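PDB 5IG9: ATP grasp ligase from Microcystis aeruginosa MRC, which is probably an ATP-dependent ligase of the ATP-grasp family, joining a carboxylate to a nucleophile on a peptide or protein substrate. Local coordinates for residues E149-F154 with D194-L199; S169-Y174 with M181-S186; H121-Q126 with I295-E300; E268-F273 with G278-I283. All coordinates share one frame; numbering follows the deposited sequence.

Contact 1 (E149-F154 with D194-L199)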
# COMPACT_ATOMS: atom_id res chain seq x y z
N GLU A 149 16.24 -24.92 2.64
CA GLU A 149 16.84 -25.51 3.83
C GLU A 149 16.18 -25.00 5.10
O GLU A 149 15.99 -25.76 6.06
CB GLU A 149 18.35 -25.23 3.87
CG GLU A 149 19.08 -26.02 4.96
CD GLU A 149 20.58 -25.81 4.94
OE1 GLU A 149 21.02 -24.66 4.74
OE2 GLU A 149 21.33 -26.80 5.12
N ALA A 150 15.81 -23.72 5.13
CA ALA A 150 15.09 -23.18 6.28
C ALA A 150 13.69 -23.76 6.37
O ALA A 150 13.17 -23.99 7.47
CB ALA A 150 15.04 -21.66 6.21
N VAL A 151 13.06 -24.01 5.22
CA VAL A 151 11.71 -24.57 5.21
C VAL A 151 11.73 -26.03 5.66
O VAL A 151 10.87 -26.46 6.44
CB VAL A 151 11.08 -24.41 3.82
CG1 VAL A 151 9.73 -25.12 3.76
CG2 VAL A 151 10.93 -22.94 3.48
N LYS A 152 12.69 -26.82 5.17
CA LYS A 152 12.83 -28.19 5.65
C LYS A 152 13.06 -28.23 7.15
O LYS A 152 12.43 -29.01 7.87
CB LYS A 152 13.99 -28.89 4.93
CG LYS A 152 13.80 -29.08 3.43
CD LYS A 152 12.68 -30.06 3.12
CE LYS A 152 12.92 -31.43 3.74
NZ LYS A 152 12.21 -31.58 5.04
N GLN A 153 13.95 -27.37 7.64
CA GLN A 153 14.21 -27.29 9.07
C GLN A 153 12.95 -26.87 9.83
O GLN A 153 12.71 -27.34 10.95
CB GLN A 153 15.34 -26.30 9.33
CG GLN A 153 16.22 -26.63 10.51
CD GLN A 153 17.53 -25.89 10.46
OE1 GLN A 153 18.37 -26.13 9.59
NE2 GLN A 153 17.72 -24.96 11.40
N PHE A 154 12.13 -26.00 9.23
CA PHE A 154 10.91 -25.54 9.89
C PHE A 154 9.86 -26.64 9.94
O PHE A 154 9.21 -26.83 10.98
CB PHE A 154 10.37 -24.30 9.16
CG PHE A 154 9.21 -23.64 9.86
CD1 PHE A 154 9.43 -22.78 10.92
CD2 PHE A 154 7.91 -23.86 9.44
CE1 PHE A 154 8.37 -22.17 11.56
CE2 PHE A 154 6.85 -23.25 10.08
CZ PHE A 154 7.08 -22.40 11.14
N ASP A 194 9.93 -32.48 -1.05
CA ASP A 194 10.92 -32.90 -2.02
C ASP A 194 10.89 -32.07 -3.30
O ASP A 194 11.70 -32.30 -4.20
CB ASP A 194 10.73 -34.38 -2.37
CG ASP A 194 11.19 -35.31 -1.25
OD1 ASP A 194 12.23 -35.02 -0.62
OD2 ASP A 194 10.52 -36.33 -1.01
N ASN A 195 9.97 -31.11 -3.40
CA ASN A 195 9.82 -30.26 -4.58
C ASN A 195 9.84 -28.79 -4.17
O ASN A 195 9.02 -27.98 -4.60
CB ASN A 195 8.53 -30.60 -5.32
CG ASN A 195 8.41 -32.07 -5.63
OD1 ASN A 195 9.40 -32.73 -5.95
ND2 ASN A 195 7.20 -32.61 -5.54
N LEU A 196 10.82 -28.43 -3.34
CA LEU A 196 10.95 -27.07 -2.85
C LEU A 196 11.75 -26.17 -3.79
O LEU A 196 12.02 -25.02 -3.42
CB LEU A 196 11.62 -27.06 -1.47
CG LEU A 196 10.84 -27.58 -0.26
CD1 LEU A 196 11.67 -27.34 0.99
CD2 LEU A 196 9.49 -26.89 -0.15
N GLU A 197 12.12 -26.65 -4.97
CA GLU A 197 12.98 -25.87 -5.85
C GLU A 197 12.28 -24.65 -6.43
O GLU A 197 12.95 -23.70 -6.83
CB GLU A 197 13.52 -26.76 -6.97
CG GLU A 197 12.43 -27.44 -7.78
CD GLU A 197 12.75 -28.89 -8.08
OE1 GLU A 197 11.85 -29.74 -7.91
OE2 GLU A 197 13.90 -29.18 -8.48
N GLY A 198 10.95 -24.65 -6.46
CA GLY A 198 10.21 -23.51 -6.96
C GLY A 198 10.21 -22.30 -6.04
O GLY A 198 9.67 -21.25 -6.43
N LEU A 199 10.78 -22.41 -4.84
CA LEU A 199 10.81 -21.28 -3.92
C LEU A 199 11.71 -20.15 -4.42
O LEU A 199 11.51 -19.00 -4.00
CB LEU A 199 11.29 -21.74 -2.54
CG LEU A 199 10.23 -22.34 -1.62
CD1 LEU A 199 10.84 -22.76 -0.29
CD2 LEU A 199 9.10 -21.35 -1.40
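Val-151 is the first residue of 149-154 to touch the other segment, and it packs against two leucines, Leu-196 and Leu-199, of the loop that precedes strand 204-208. Just before it, Ala-150 meets Tyr-46 of the second subunit. The two methyl branches of Val-151 divide the work. CG1, placed anti to the backbone N (chi1 174°), lies 4.0 Å from CD1 of Leu-196. CG2, on the other branch, meets CD1 of Leu-199 at 3.8 Å. Because Leu-199 lies in a 3-10 segment that starts at Glu-197 and runs on, with its N bonded to the O of Leu-196 (3.2 Å), both leucines present their CD1 methyls to the same helix face. The next residue, Lys-152, adds only its aliphatic stem: its CD rests 3.6 Å from CD1 of Leu-196, with CG almost as near. The chain bends at every torsion after chi1, and its amino group ends well short of the nearest acid, NZ lying 6.6 Å from OD1 of Asp-194, so no salt bridge forms. Phe-154, three residues on from Val-151, does not touch the leucines and packs with Val-151 against Phe-206 of strand 204-208 and against strand 142-145, which ties this helix to the small four-stranded antiparallel sheet. Aromatic packing from a different protein covers Leu-196 and Leu-199. With methyl and methylene groups alone meeting across the interface, cohesion comes from the burial of apolar surface, and the lysine contributes through its hydrocarbon portion while its charge stays at the margin.

Contact 2 (S169-Y174 with M181-S186)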
# COMPACT_ATOMS: atom_id res chain seq x y z
N SER A 169 -0.59 -12.68 -0.29
CA SER A 169 -1.33 -11.88 -1.25
C SER A 169 -2.61 -12.58 -1.66
O SER A 169 -2.76 -13.79 -1.53
CB SER A 169 -0.47 -11.59 -2.49
OG SER A 169 -0.19 -12.79 -3.21
N GLN A 170 -3.55 -11.78 -2.17
CA GLN A 170 -4.80 -12.28 -2.73
C GLN A 170 -4.74 -12.17 -4.24
O GLN A 170 -4.39 -11.12 -4.78
CB GLN A 170 -6.00 -11.49 -2.19
CG GLN A 170 -6.15 -11.53 -0.68
CD GLN A 170 -7.53 -11.07 -0.22
OE1 GLN A 170 -7.66 -10.09 0.51
NE2 GLN A 170 -8.56 -11.79 -0.64
N PHE A 171 -5.08 -13.26 -4.92
CA PHE A 171 -4.96 -13.34 -6.37
C PHE A 171 -5.68 -14.61 -6.83
O PHE A 171 -6.21 -15.37 -6.02
CB PHE A 171 -3.50 -13.34 -6.81
CG PHE A 171 -2.73 -14.55 -6.36
CD1 PHE A 171 -2.28 -14.65 -5.05
CD2 PHE A 171 -2.46 -15.59 -7.23
CE1 PHE A 171 -1.58 -15.77 -4.63
CE2 PHE A 171 -1.76 -16.70 -6.82
CZ PHE A 171 -1.32 -16.79 -5.52
N ALA A 172 -5.69 -14.82 -8.14
CA ALA A 172 -6.27 -16.02 -8.72
C ALA A 172 -5.62 -16.25 -10.08
O ALA A 172 -5.33 -15.29 -10.81
CB ALA A 172 -7.79 -15.90 -8.86
N ILE A 173 -5.38 -17.51 -10.41
CA ILE A 173 -4.85 -17.90 -11.71
C ILE A 173 -5.99 -18.51 -12.52
O ILE A 173 -6.61 -19.49 -12.09
CB ILE A 173 -3.67 -18.88 -11.58
CG1 ILE A 173 -2.35 -18.12 -11.51
CG2 ILE A 173 -3.62 -19.83 -12.77
CD1 ILE A 173 -2.15 -17.32 -10.25
N TYR A 174 -6.28 -17.90 -13.67
CA TYR A 174 -7.30 -18.41 -14.58
C TYR A 174 -6.58 -19.26 -15.62
O TYR A 174 -6.07 -18.73 -16.62
CB TYR A 174 -8.09 -17.27 -15.21
CG TYR A 174 -8.68 -16.31 -14.21
CD1 TYR A 174 -9.94 -16.53 -13.66
CD2 TYR A 174 -7.99 -15.17 -13.83
CE1 TYR A 174 -10.48 -15.64 -12.75
CE2 TYR A 174 -8.53 -14.28 -12.92
CZ TYR A 174 -9.77 -14.52 -12.38
OH TYR A 174 -10.31 -13.63 -11.47
N MET A 181 -8.34 -20.34 -10.08
CA MET A 181 -7.62 -21.19 -9.15
C MET A 181 -7.00 -20.34 -8.04
O MET A 181 -6.43 -19.28 -8.31
CB MET A 181 -6.55 -22.01 -9.88
CG MET A 181 -7.13 -22.95 -10.92
SD MET A 181 -5.89 -23.89 -11.84
CE MET A 181 -6.94 -24.90 -12.88
N VAL A 182 -7.11 -20.83 -6.81
CA VAL A 182 -6.74 -20.06 -5.62
C VAL A 182 -5.96 -20.97 -4.68
O VAL A 182 -6.26 -22.15 -4.54
CB VAL A 182 -8.00 -19.48 -4.93
CG1 VAL A 182 -7.76 -19.25 -3.44
CG2 VAL A 182 -8.42 -18.19 -5.61
N VAL A 183 -4.93 -20.40 -4.04
CA VAL A 183 -4.13 -21.11 -3.04
C VAL A 183 -4.78 -20.87 -1.68
O VAL A 183 -4.57 -19.84 -1.05
CB VAL A 183 -2.67 -20.66 -3.06
CG1 VAL A 183 -1.89 -21.35 -1.95
CG2 VAL A 183 -2.04 -20.95 -4.41
N PHE A 184 -5.57 -21.84 -1.23
CA PHE A 184 -6.04 -21.82 0.15
C PHE A 184 -4.91 -22.25 1.08
O PHE A 184 -3.87 -22.78 0.66
CB PHE A 184 -7.24 -22.75 0.33
CG PHE A 184 -8.49 -22.27 -0.37
CD1 PHE A 184 -9.17 -21.16 0.09
CD2 PHE A 184 -8.99 -22.96 -1.46
CE1 PHE A 184 -10.32 -20.73 -0.54
CE2 PHE A 184 -10.14 -22.53 -2.09
CZ PHE A 184 -10.81 -21.41 -1.63
N THR A 185 -5.11 -22.02 2.38
CA THR A 185 -4.17 -22.53 3.37
C THR A 185 -4.18 -24.05 3.34
O THR A 185 -5.21 -24.68 3.63
CB THR A 185 -4.53 -22.01 4.76
OG1 THR A 185 -4.48 -20.58 4.77
CG2 THR A 185 -3.55 -22.55 5.79
N SER A 186 -3.04 -24.64 2.99
CA SER A 186 -2.99 -26.06 2.68
C SER A 186 -1.90 -26.74 3.49
O SER A 186 -0.85 -26.15 3.77
CB SER A 186 -2.73 -26.29 1.19
OG SER A 186 -3.61 -25.51 0.40
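Chi1 of Val-182, at 154°, sets CG2 anti to its own carbonyl carbon and directs that methyl to Ala-172, whose CB lies 4.0 Å away; the same methyl sits 3.6 Å from O of Phe-171. At Phe-171 a chi1 of 65° swings the ring back toward the second segment, and its CZ comes within 4.4 Å of CG2 of Val-183, a loose apolar approach. The backbones meet at Ile-173 and Met-181, an antiparallel hydrogen-bonded pair. N of Ile-173 donates to O of Met-181 at 2.9 Å, nearly straight and in the carbonyl plane. The return bond, from N of Met-181 to O of Ile-173, is 2.8 Å long but more bent, 136° at the hydrogen, with the donor tilted out of the carbonyl plane. This is the pairing of a short, weakly bonded two-stranded beta hairpin, strands 173-174 and 180-181, standing apart from the larger sheets. Next to the pair, CA of Ala-172 makes a CA-H...O contact with O of Met-181 (3.3 Å), and beyond it the chains splay. Ile-173 and Met-181 start out on one face, though the methionine runs extended and its end leads off. The second subunit closes over the first segment, with Phe-89 on Ile-173, Ala-92 on Phe-171, and Glu-96 bonded to OG of Ser-169. Val-182 shares backbone hydrogen bonds with a different protein, which also sets an aromatic ring edge-to-face with Phe-171.

Contact 3 (H121-Q126 with I295-E300)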
# COMPACT_ATOMS: atom_id res chain seq x y z
N HIS A 121 -0.82 0.14 7.12
CA HIS A 121 0.16 -0.28 8.11
C HIS A 121 -0.25 -1.55 8.83
O HIS A 121 0.61 -2.31 9.29
CB HIS A 121 0.38 0.84 9.13
CG HIS A 121 1.56 0.61 10.03
ND1 HIS A 121 1.44 0.55 11.40
CD2 HIS A 121 2.86 0.40 9.75
CE1 HIS A 121 2.64 0.33 11.93
NE2 HIS A 121 3.52 0.24 10.95
N ALA A 122 -1.56 -1.79 8.96
CA ALA A 122 -2.03 -3.03 9.57
C ALA A 122 -2.05 -4.20 8.59
O ALA A 122 -2.29 -5.33 9.02
CB ALA A 122 -3.42 -2.82 10.17
N ASN A 123 -1.80 -3.96 7.30
CA ASN A 123 -1.84 -5.02 6.31
C ASN A 123 -0.58 -5.87 6.29
O ASN A 123 -0.55 -6.87 5.56
CB ASN A 123 -2.09 -4.45 4.91
CG ASN A 123 -3.55 -4.18 4.64
OD1 ASN A 123 -4.43 -4.74 5.29
ND2 ASN A 123 -3.82 -3.31 3.66
N HIS A 124 0.45 -5.50 7.04
CA HIS A 124 1.67 -6.30 7.12
C HIS A 124 1.44 -7.41 8.13
O HIS A 124 1.47 -7.18 9.35
CB HIS A 124 2.86 -5.42 7.52
CG HIS A 124 3.13 -4.31 6.55
ND1 HIS A 124 2.82 -3.00 6.83
CD2 HIS A 124 3.67 -4.32 5.31
CE1 HIS A 124 3.16 -2.24 5.80
NE2 HIS A 124 3.68 -3.02 4.86
N LYS A 125 1.20 -8.63 7.63
CA LYS A 125 0.82 -9.72 8.52
C LYS A 125 1.97 -10.13 9.44
O LYS A 125 1.73 -10.61 10.55
CB LYS A 125 0.33 -10.91 7.70
CG LYS A 125 -0.96 -10.62 6.94
CD LYS A 125 -1.34 -11.77 6.02
CE LYS A 125 -2.64 -11.47 5.28
NZ LYS A 125 -3.01 -12.55 4.32
N GLN A 126 3.22 -9.93 9.00
CA GLN A 126 4.35 -10.17 9.89
C GLN A 126 4.37 -9.18 11.04
O GLN A 126 4.76 -9.54 12.16
CB GLN A 126 5.66 -10.09 9.11
CG GLN A 126 6.88 -10.45 9.93
CD GLN A 126 8.18 -10.17 9.20
OE1 GLN A 126 8.21 -10.06 7.97
NE2 GLN A 126 9.26 -10.03 9.96
N ILE A 295 -5.57 -10.28 11.97
CA ILE A 295 -6.57 -9.22 11.96
C ILE A 295 -6.65 -8.66 10.54
O ILE A 295 -5.63 -8.28 9.96
CB ILE A 295 -6.25 -8.10 12.97
CG1 ILE A 295 -7.15 -6.90 12.73
CG2 ILE A 295 -4.79 -7.70 12.90
CD1 ILE A 295 -6.87 -5.74 13.66
N ASN A 296 -7.85 -8.65 9.99
CA ASN A 296 -8.08 -8.08 8.67
C ASN A 296 -8.85 -6.78 8.82
O ASN A 296 -10.04 -6.80 9.18
CB ASN A 296 -8.85 -9.06 7.79
CG ASN A 296 -8.98 -8.58 6.35
OD1 ASN A 296 -8.43 -7.54 5.98
ND2 ASN A 296 -9.71 -9.33 5.54
N PRO A 297 -8.23 -5.62 8.57
CA PRO A 297 -8.92 -4.34 8.79
C PRO A 297 -10.14 -4.13 7.90
O PRO A 297 -10.90 -3.18 8.15
CB PRO A 297 -7.84 -3.30 8.49
CG PRO A 297 -6.54 -4.03 8.62
CD PRO A 297 -6.83 -5.43 8.16
N VAL A 298 -10.35 -4.97 6.89
CA VAL A 298 -11.52 -4.85 6.01
C VAL A 298 -12.19 -6.21 5.84
O VAL A 298 -12.82 -6.48 4.81
CB VAL A 298 -11.13 -4.25 4.65
CG1 VAL A 298 -10.69 -2.80 4.79
CG2 VAL A 298 -10.03 -5.08 4.00
N GLY A 299 -12.05 -7.07 6.85
CA GLY A 299 -12.68 -8.37 6.78
C GLY A 299 -14.19 -8.29 6.83
O GLY A 299 -14.79 -7.32 7.31
N GLU A 300 -14.82 -9.34 6.32
CA GLU A 300 -16.27 -9.40 6.19
C GLU A 300 -16.93 -9.57 7.55
O GLU A 300 -16.29 -9.88 8.55
CB GLU A 300 -16.68 -10.54 5.25
CG GLU A 300 -16.46 -10.25 3.78
CD GLU A 300 -17.50 -9.31 3.21
OE1 GLU A 300 -18.43 -8.93 3.95
OE2 GLU A 300 -17.38 -8.95 2.02
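Ala-122 lays its CB against the ring of Pro-297, 3.7 Å from CG, near the C-terminal part of helix 116-122. From the next residue, Asn-123, the amide approaches the same ring obliquely. Its CG stands beside the backbone N (chi1 -82°), which carries OD1 over to the proline, where it rests 3.8 Å from CD with CG slightly farther off. The proline ring is thus touched by a methyl and by a carbonyl oxygen, and the latter makes a van der Waals contact, as proline has no N-H to offer. Strand 290-296, an edge of the five-stranded antiparallel sheet, ends in a type I beta turn from Asn-296 to Gly-299, closed by N of Gly-299 to O of Asn-296 at 3.1 Å. Inside that turn OD1 of Asn-296 receives a weak bond from N of Val-298 (3.3 Å), an Asx turn laid over the beta turn. Across the contact, the break between helix 116-122 and helix 125-134 holds Asn-123 and His-124, the latter the N-cap residue of the second helix, whose ND1 reaches back weakly to O of His-121. The side-chain amide of Gln-128, one turn into that second helix, joins both segments: NE2 donates to O of Ala-122 and OE1 accepts from N of Ile-295. Leu-275 packs on Ala-122, Ile-295 and Pro-297 together. Farther along, Glu-300 is fixed by salt bridges from OE2 to Arg-73 and Arg-74.

Contact 4 (E268-F273 with G278-I283)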
# COMPACT_ATOMS: atom_id res chain seq x y z
N GLU A 268 -5.84 -3.31 22.69
CA GLU A 268 -4.53 -2.69 22.54
C GLU A 268 -3.96 -2.93 21.15
O GLU A 268 -3.19 -2.11 20.64
CB GLU A 268 -3.56 -3.19 23.60
CG GLU A 268 -3.97 -2.89 25.02
CD GLU A 268 -2.80 -2.50 25.90
OE1 GLU A 268 -1.90 -1.77 25.41
OE2 GLU A 268 -2.77 -2.92 27.07
N LEU A 269 -4.30 -4.06 20.54
CA LEU A 269 -3.88 -4.33 19.17
C LEU A 269 -4.55 -3.36 18.20
O LEU A 269 -3.90 -2.83 17.29
CB LEU A 269 -4.18 -5.78 18.80
CG LEU A 269 -3.53 -6.31 17.52
CD1 LEU A 269 -2.03 -6.44 17.70
CD2 LEU A 269 -4.15 -7.65 17.16
N MET A 270 -5.85 -3.12 18.38
CA MET A 270 -6.54 -2.13 17.56
C MET A 270 -5.97 -0.74 17.77
O MET A 270 -5.77 0.02 16.82
CB MET A 270 -8.04 -2.15 17.88
CG MET A 270 -8.70 -3.50 17.71
SD MET A 270 -8.97 -3.96 15.99
CE MET A 270 -10.20 -2.74 15.52
N LYS A 271 -5.69 -0.38 19.03
CA LYS A 271 -5.20 0.96 19.33
C LYS A 271 -3.81 1.19 18.76
O LYS A 271 -3.48 2.31 18.33
CB LYS A 271 -5.21 1.19 20.84
CG LYS A 271 -4.87 2.62 21.23
CD LYS A 271 -4.93 2.83 22.74
CE LYS A 271 -3.83 2.08 23.46
NZ LYS A 271 -3.58 2.63 24.82
N TYR A 272 -2.97 0.15 18.74
CA TYR A 272 -1.63 0.31 18.17
C TYR A 272 -1.70 0.67 16.69
O TYR A 272 -1.03 1.60 16.23
CB TYR A 272 -0.81 -0.96 18.38
CG TYR A 272 0.52 -0.92 17.65
CD1 TYR A 272 1.62 -0.29 18.20
CD2 TYR A 272 0.66 -1.50 16.39
CE1 TYR A 272 2.83 -0.24 17.53
CE2 TYR A 272 1.86 -1.46 15.71
CZ TYR A 272 2.94 -0.83 16.29
OH TYR A 272 4.14 -0.79 15.60
N PHE A 273 -2.51 -0.06 15.93
CA PHE A 273 -2.63 0.19 14.50
C PHE A 273 -3.55 1.35 14.18
O PHE A 273 -3.58 1.79 13.02
CB PHE A 273 -3.12 -1.07 13.78
CG PHE A 273 -2.09 -2.17 13.72
CD1 PHE A 273 -0.95 -2.02 12.94
CD2 PHE A 273 -2.25 -3.34 14.44
CE1 PHE A 273 -0.00 -3.01 12.88
CE2 PHE A 273 -1.30 -4.34 14.39
CZ PHE A 273 -0.18 -4.18 13.61
N GLY A 278 -12.18 -4.09 12.74
CA GLY A 278 -11.26 -5.19 12.48
C GLY A 278 -11.89 -6.56 12.62
O GLY A 278 -12.66 -6.80 13.55
N ALA A 279 -11.58 -7.45 11.69
CA ALA A 279 -12.00 -8.84 11.77
C ALA A 279 -10.80 -9.68 12.19
O ALA A 279 -9.83 -9.81 11.44
CB ALA A 279 -12.58 -9.33 10.45
N ILE A 280 -10.86 -10.24 13.40
CA ILE A 280 -9.75 -10.95 14.01
C ILE A 280 -10.06 -12.43 14.03
O ILE A 280 -11.17 -12.85 14.36
CB ILE A 280 -9.47 -10.43 15.44
CG1 ILE A 280 -9.21 -8.93 15.41
CG2 ILE A 280 -8.30 -11.19 16.06
CD1 ILE A 280 -8.86 -8.35 16.76
N ASP A 281 -9.06 -13.24 13.68
CA ASP A 281 -9.16 -14.69 13.68
C ASP A 281 -8.32 -15.24 14.83
O ASP A 281 -7.14 -14.90 14.95
CB ASP A 281 -8.69 -15.27 12.35
CG ASP A 281 -9.66 -15.01 11.22
OD1 ASP A 281 -10.86 -14.82 11.52
OD2 ASP A 281 -9.24 -14.99 10.05
N MET A 282 -8.94 -16.06 15.67
CA MET A 282 -8.23 -16.77 16.72
C MET A 282 -8.68 -18.22 16.74
O MET A 282 -9.68 -18.59 16.12
CB MET A 282 -8.44 -16.12 18.10
CG MET A 282 -8.03 -14.67 18.19
SD MET A 282 -8.13 -14.03 19.88
CE MET A 282 -6.72 -14.83 20.64
N ILE A 283 -7.91 -19.05 17.45
CA ILE A 283 -8.28 -20.44 17.69
C ILE A 283 -8.06 -20.74 19.17
O ILE A 283 -7.23 -20.12 19.83
CB ILE A 283 -7.48 -21.43 16.82
CG1 ILE A 283 -5.98 -21.27 17.07
CG2 ILE A 283 -7.81 -21.25 15.35
CD1 ILE A 283 -5.13 -22.28 16.35
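Met-270 supplies the first shell from the helix side, its terminal methyl CE set against the backbone of Gly-278. CE lies 3.7 Å from N and 4.0 Å from CA of that glycine, which has no side chain to stand between the methionine and the strand. Two residues on, Ile-280 turns its side chain to the helix, and its CD1 comes to 4.5 Å from SD of Met-270, at the outer limit of contact. The methionine chain gets there by curling: bends at chi2 (-75°) and chi3 (-67°) bring the sulfur and methyl round to the strand. Leu-269 points its CB to the strand but stays short of contact. Helix 260-273 here lies against one face of the five-stranded antiparallel sheet and runs through a short loop directly into strand 277-284, so the contact belongs to a helix folded back on the strand that follows it. That strand is held along both edges, Gly-278 and Ile-280 pairing with Ile-220 and Ile-218 of strand 214-221, and Ala-279 and Asp-281 pairing with strand 290-296. The neighbouring strands also extend the apolar floor, with Ile-220 and Ile-295 packing on Met-270 and Phe-292 touching both Leu-269 and Ile-280. Ala-279 faces away from the helix, and Asp-281 makes a salt bridge from OD1 to Arg-217. Within the helix, N of Tyr-272 bonds to O of Glu-268 at 3.0 Å, as in a regular helical turn, and one face of the Phe-273 ring carries CD2 of Tyr-272, 3.7 Å above the plane.

Overall arrangement
Contacts 3 and 4 adjoin each other, their centres about 9 Å apart. Their strands, 290-296 and 277-284, are neighbours in the five-stranded sheet: N of Asn-296 lies 2.7 Å from O of Ala-279, a probable hydrogen bond. Contact 1 sits in the region of the smaller four-stranded sheet, about 27 Å from contact 3 between centres, and contact 2 lies about 20 Å from contact 1 and 18 Å from contact 3. Contact 3 joins the most distant parts of the chain, and the other three fall between its segments, with contact 2 inside contact 1. Contacts 1, 2 and 3 touch the second subunit. Contacts 3 and 4 thus tie helices to the large sheet, while 1 and 2 belong to an outlying part.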